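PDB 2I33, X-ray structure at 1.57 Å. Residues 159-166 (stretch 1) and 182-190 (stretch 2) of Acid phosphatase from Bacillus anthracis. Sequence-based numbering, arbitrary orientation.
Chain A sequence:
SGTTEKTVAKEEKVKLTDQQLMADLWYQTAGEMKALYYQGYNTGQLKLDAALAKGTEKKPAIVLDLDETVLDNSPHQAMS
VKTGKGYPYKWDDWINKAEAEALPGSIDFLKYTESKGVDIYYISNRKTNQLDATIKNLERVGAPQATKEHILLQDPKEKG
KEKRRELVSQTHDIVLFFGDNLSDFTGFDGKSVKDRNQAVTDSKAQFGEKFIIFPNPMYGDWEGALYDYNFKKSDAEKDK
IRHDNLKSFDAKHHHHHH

Stretch 1, residues 159-166: KGKEKRRE
Stretch 2 (182-190) LSDFTGFDG

Much of this small contact (335 Å² buried, both sides summed) runs through water: four ordered molecules bridge the stretches, and just two direct hydrogen bonds join them. Stretch 1 enters as a loop, with Gly-160 at phi/psi 69/-159, a positive phi that favours glycine, and an ideal CB there would lie 3.2 Å from Asp-189 OD1. Lys-161 (-123/-3) is the N-cap, and the helix runs on from Glu-162. Stretch 2 starts as a 3-10 segment, 182-184, closed by Phe-185 N to Leu-182 O (2.9 Å), then extends through Phe-185 (-115/166) and Thr-186 (-76/138) and turns at Gly-187 (99/16). CA atoms pair Gly-160 with Asp-189 (6.8 Å), Lys-161 with Asp-184 (7.1 Å) and Glu-162 with Thr-186 (6.9 Å).

Lys-161, buried and stretched out (mttt), is long enough to carry its charged NZ to Asp-184 OD1, a 2.7 Å hydrogen bond within a salt bridge; Asp-184 (chi1 m) points its CB away, but its carboxylate returns. Arg-165 (mtm) points toward stretch 2 and is covered most, 82 Å²; its several donors serve protein and water at once. Its NH1 donates to Ser-183 O (2.9 Å, 163°), near the guanidinium plane, while Thr-186 CA and Phe-185 O lie over one face. Glu-162 (chi1 t, chi2 p) forms a salt bridge with this group: its OE1 accepts from Arg-165 NE (2.9 Å) and NH2 (3.0 Å).

Water 2 accepts from Lys-161 N (3.0 Å) and Arg-165 NH2 (3.1 Å), facing Ser-183 O (2.8 Å) and Asp-189 OD1 (2.5 Å). Water 1 links Glu-162 N (2.9 Å) to Asp-189 OD2 (2.8 Å). Water 3 accepts from Gly-187 N (3.1 Å) and donates to Glu-162 OE1 (3.3 Å) and Asp-189 OD2 (2.8 Å); water 4 joins Arg-165 NH1 (2.9 Å) to Asp-184 O (2.7 Å). Asp-189 (chi1 m) thus works through solvent, its OD2 4.1 Å from Arg-165 NH2, beyond a salt bridge.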

# COMPACT_ATOMS: atom_id res chain seq x y z
N LYS A 159 -6.94 21.87 -13.39
CA LYS A 159 -5.75 21.05 -13.21
C LYS A 159 -5.58 20.71 -11.73
O LYS A 159 -5.40 21.59 -10.90
N GLY A 160 -5.63 19.43 -11.39
CA GLY A 160 -5.33 19.02 -10.04
C GLY A 160 -6.39 19.49 -9.06
O GLY A 160 -7.51 19.82 -9.45
N LYS A 161 -6.00 19.54 -7.79
CA LYS A 161 -6.92 19.81 -6.69
C LYS A 161 -6.54 21.02 -5.84
O LYS A 161 -7.26 21.36 -4.91
CB LYS A 161 -6.98 18.60 -5.77
CG LYS A 161 -7.70 17.44 -6.38
CD LYS A 161 -7.48 16.19 -5.55
CE LYS A 161 -8.37 15.05 -6.03
NZ LYS A 161 -8.32 13.89 -5.12
N GLU A 162 -5.40 21.64 -6.14
CA GLU A 162 -4.91 22.69 -5.25
C GLU A 162 -5.95 23.78 -5.06
O GLU A 162 -6.06 24.36 -3.97
CB GLU A 162 -3.58 23.27 -5.74
CG GLU A 162 -2.92 24.28 -4.77
CD GLU A 162 -2.63 23.74 -3.36
OE1 GLU A 162 -2.41 22.51 -3.15
OE2 GLU A 162 -2.62 24.58 -2.43
N LYS A 163 -6.71 24.09 -6.11
CA LYS A 163 -7.72 25.14 -6.03
C LYS A 163 -8.79 24.85 -4.96
O LYS A 163 -9.18 25.74 -4.20
CB LYS A 163 -8.38 25.36 -7.39
CG LYS A 163 -9.50 26.35 -7.42
CD LYS A 163 -9.92 26.62 -8.85
CE LYS A 163 -10.90 27.77 -8.92
NZ LYS A 163 -11.45 27.89 -10.29
N ARG A 164 -9.25 23.60 -4.92
CA ARG A 164 -10.25 23.21 -3.93
C ARG A 164 -9.66 23.15 -2.52
O ARG A 164 -10.32 23.54 -1.56
CB ARG A 164 -10.91 21.88 -4.35
CG ARG A 164 -11.87 22.08 -5.49
CD ARG A 164 -12.17 20.77 -6.16
NE ARG A 164 -11.14 20.43 -7.15
CZ ARG A 164 -10.98 19.21 -7.66
NH1 ARG A 164 -11.73 18.23 -7.24
NH2 ARG A 164 -10.04 19.00 -8.56
N ARG A 165 -8.42 22.66 -2.40
CA ARG A 165 -7.72 22.63 -1.10
C ARG A 165 -7.59 24.03 -0.57
O ARG A 165 -7.87 24.30 0.60
CB ARG A 165 -6.32 22.04 -1.23
CG ARG A 165 -6.29 20.56 -1.39
CD ARG A 165 -4.89 19.99 -1.25
NE ARG A 165 -4.04 20.29 -2.40
CZ ARG A 165 -3.75 19.43 -3.39
NH1 ARG A 165 -4.28 18.22 -3.44
NH2 ARG A 165 -2.94 19.81 -4.37
N GLU A 166 -7.17 24.94 -1.45
CA GLU A 166 -6.95 26.31 -1.02
C GLU A 166 -8.28 26.92 -0.56
O GLU A 166 -8.30 27.64 0.44
CB GLU A 166 -6.30 27.12 -2.13
CG GLU A 166 -5.77 28.48 -1.68
CD GLU A 166 -6.85 29.52 -1.53
OE1 GLU A 166 -7.92 29.35 -2.16
OE2 GLU A 166 -6.63 30.52 -0.80
N LEU A 182 -0.44 10.86 -4.90
CA LEU A 182 0.33 11.95 -4.28
C LEU A 182 -0.33 13.29 -4.54
O LEU A 182 -0.25 14.17 -3.70
CB LEU A 182 1.77 11.99 -4.77
CG LEU A 182 2.63 10.82 -4.32
CD1 LEU A 182 3.99 10.92 -4.97
CD2 LEU A 182 2.68 10.73 -2.83
N SER A 183 -0.99 13.43 -5.68
CA SER A 183 -1.66 14.70 -6.01
C SER A 183 -2.92 14.96 -5.15
O SER A 183 -3.54 16.02 -5.24
CB SER A 183 -1.94 14.85 -7.51
OG SER A 183 -2.56 13.71 -8.02
N ASP A 184 -3.26 14.01 -4.29
CA ASP A 184 -4.28 14.24 -3.25
C ASP A 184 -3.73 15.03 -2.06
O ASP A 184 -4.48 15.41 -1.16
CB ASP A 184 -4.82 12.91 -2.76
CG ASP A 184 -5.46 12.09 -3.86
OD1 ASP A 184 -5.91 12.67 -4.88
OD2 ASP A 184 -5.50 10.85 -3.69
N PHE A 185 -2.42 15.21 -2.06
CA PHE A 185 -1.71 16.05 -1.10
C PHE A 185 -1.09 17.21 -1.81
O PHE A 185 -0.90 17.20 -3.02
CB PHE A 185 -0.59 15.26 -0.44
CG PHE A 185 -1.00 13.89 -0.06
CD1 PHE A 185 -2.09 13.70 0.77
CD2 PHE A 185 -0.35 12.79 -0.54
CE1 PHE A 185 -2.49 12.44 1.16
CE2 PHE A 185 -0.77 11.53 -0.18
CZ PHE A 185 -1.86 11.35 0.65
N THR A 186 -0.66 18.19 -1.03
CA THR A 186 -0.03 19.36 -1.60
C THR A 186 1.40 19.05 -2.04
O THR A 186 2.15 18.38 -1.32
CB THR A 186 -0.03 20.47 -0.55
OG1 THR A 186 0.53 19.96 0.66
CG2 THR A 186 -1.46 20.89 -0.27
N GLY A 187 1.79 19.54 -3.21
CA GLY A 187 3.19 19.53 -3.62
C GLY A 187 3.67 18.44 -4.56
O GLY A 187 4.88 18.24 -4.71
N PHE A 188 2.73 17.75 -5.23
CA PHE A 188 3.09 16.63 -6.11
C PHE A 188 2.40 16.65 -7.48
O PHE A 188 2.16 15.59 -8.08
CB PHE A 188 2.72 15.32 -5.40
CG PHE A 188 3.39 15.14 -4.08
CD1 PHE A 188 4.67 14.58 -4.00
CD2 PHE A 188 2.74 15.51 -2.91
CE1 PHE A 188 5.27 14.38 -2.73
CE2 PHE A 188 3.35 15.35 -1.68
CZ PHE A 188 4.62 14.79 -1.59
N ASP A 189 2.08 17.84 -7.97
CA ASP A 189 1.39 17.96 -9.27
C ASP A 189 2.34 17.90 -10.46
O ASP A 189 3.29 18.70 -10.58
CB ASP A 189 0.61 19.26 -9.35
CG ASP A 189 -0.54 19.32 -8.38
OD1 ASP A 189 -1.30 18.34 -8.30
OD2 ASP A 189 -0.70 20.38 -7.72
N GLY A 190 2.04 16.98 -11.37
CA GLY A 190 2.61 17.02 -12.72
C GLY A 190 4.11 16.81 -12.78
O GLY A 190 4.77 17.27 -13.71
O HOH W 1 -3.33 21.15 -8.14
O HOH W 2 -3.44 18.20 -6.93
O HOH W 3 -0.17 21.04 -5.03
O HOH W 4 -6.43 17.11 -1.84